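Local coordinates for protein endopolygalacturonase (Chondrostereum purpureum, PDB 1K5C) that probably hydrolyses the alpha-1,4 linkages between galacturonosyl units within polygalacturonate chains, at residues Ser221-Gly224 with Val225-Lys228. Residues are numbered along the deposited sequence; the frame is centred on the assembly and turned at random. Where two conformers were deposited one is given.
Sequences SMYG and VRIK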
# COMPACT_ATOMS: atom_id res chain seq x y z
N SER A 221 -3.79 2.92 14.28
CA SER A 221 -3.13 1.86 13.49
C SER A 221 -2.27 1.03 14.37
O SER A 221 -1.84 1.43 15.46
CB SER A 221 -2.32 2.48 12.32
OG SER A 221 -3.20 3.13 11.38
N MET A 222 -1.89 -0.17 13.87
CA MET A 222 -1.09 -1.09 14.67
C MET A 222 0.39 -0.69 14.68
O MET A 222 1.10 -0.98 15.67
CB MET A 222 -1.27 -2.50 14.14
CG MET A 222 -0.63 -3.61 14.90
SD MET A 222 -1.22 -5.22 14.35
CE MET A 222 -2.89 -4.83 14.33
N TYR A 223 0.84 -0.08 13.57
CA TYR A 223 2.22 0.37 13.45
C TYR A 223 2.17 1.73 12.78
O TYR A 223 1.22 2.04 12.06
CB TYR A 223 3.09 -0.55 12.54
CG TYR A 223 2.95 -2.03 12.84
CD1 TYR A 223 3.83 -2.72 13.64
CD2 TYR A 223 1.92 -2.77 12.29
CE1 TYR A 223 3.66 -4.10 13.88
CE2 TYR A 223 1.72 -4.11 12.52
CZ TYR A 223 2.61 -4.76 13.34
OH TYR A 223 2.47 -6.12 13.56
N GLY A 224 3.21 2.53 13.02
CA GLY A 224 3.34 3.78 12.31
C GLY A 224 4.01 3.57 10.92
O GLY A 224 3.36 3.70 9.89
N VAL A 225 5.30 3.26 10.98
CA VAL A 225 6.03 2.88 9.78
C VAL A 225 6.73 1.55 10.05
O VAL A 225 7.22 1.28 11.16
CB VAL A 225 6.98 3.98 9.20
CG1 VAL A 225 6.20 5.27 8.90
CG2 VAL A 225 8.07 4.24 10.20
N ARG A 226 6.82 0.74 9.00
CA ARG A 226 7.51 -0.52 9.06
C ARG A 226 8.36 -0.76 7.84
O ARG A 226 7.97 -0.43 6.72
CB ARG A 226 6.57 -1.74 9.07
CG ARG A 226 6.05 -2.02 10.47
CD ARG A 226 5.15 -3.27 10.16
NE ARG A 226 5.61 -4.64 10.39
CZ ARG A 226 4.80 -5.70 10.49
NH1 ARG A 226 3.51 -5.54 10.32
NH2 ARG A 226 5.28 -6.92 10.71
N ILE A 227 9.51 -1.39 8.07
CA ILE A 227 10.28 -2.01 6.97
C ILE A 227 10.45 -3.47 7.41
O ILE A 227 11.03 -3.71 8.47
CB ILE A 227 11.63 -1.32 6.69
CG1 ILE A 227 11.44 0.18 6.49
CG2 ILE A 227 12.34 -1.99 5.50
CD1 ILE A 227 12.76 0.92 6.24
N LYS A 228 9.89 -4.37 6.63
CA LYS A 228 9.86 -5.81 6.97
C LYS A 228 10.51 -6.59 5.84
O LYS A 228 10.14 -6.47 4.69
CB LYS A 228 8.44 -6.34 7.28
CG LYS A 228 7.30 -5.65 6.62
CD LYS A 228 5.95 -6.26 6.91
CE LYS A 228 4.93 -5.29 6.27
NZ LYS A 228 3.73 -5.98 5.90
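Tyr-223 turns one face of its phenol ring to the side chain of Arg-226, three residues on, and the touching begins close to the backbone: Tyr-223 CB lies 3.9 Å from Arg-226 CG. The ring takes this position with CG anti to its own carbonyl carbon. Farther out, in the one of two modelled conformers of Arg-226 described here, Arg-226 CD stands over the face of the Tyr-223 ring, 3.8 Å from its centroid, which identifies a CH-pi contact. The guanidinium continues over the same face: Arg-226 CZ is 4.0 Å from the centroid and 22° off the normal, so the pair also meets the criteria of a cation-pi interaction. The two planes are 29° apart, a tilted stack, and the terminal nitrogen NH1 comes nearest, with Arg-226 NH1 3.2 Å from Tyr-223 CE2. A bend at chi3 (98°) in the arginine chain lays the guanidinium over the phenol. In fold terms, the chain turns a corner of the right-handed parallel beta-helix of family 28 at Met-222 and Gly-224, on either side of Tyr-223, and enters strand 223-230, flanked in its sheet by strands 197-202 and 254-259. Replacing Tyr-223 with an alanine would probably deprive the guanidinium of its aromatic support and free it to swing, opening a gap beside His-195 and Tyr-254. Gly-224 carries the turn into the strand, and its carbonyl oxygen is 3.4 Å from Val-225 CG1, whose side chain packs on Val-256 and Tyr-243. On the guanidinium face opposite the tyrosine, Lys-228 CD lies over the centre, and Lys-228 NZ forms a salt bridge with Asp-174. Both Arg-226 and Lys-228 belong to the galacturonate-binding site, which holds no ligand in this model, and their side chains touch Tyr-262, another residue of that site.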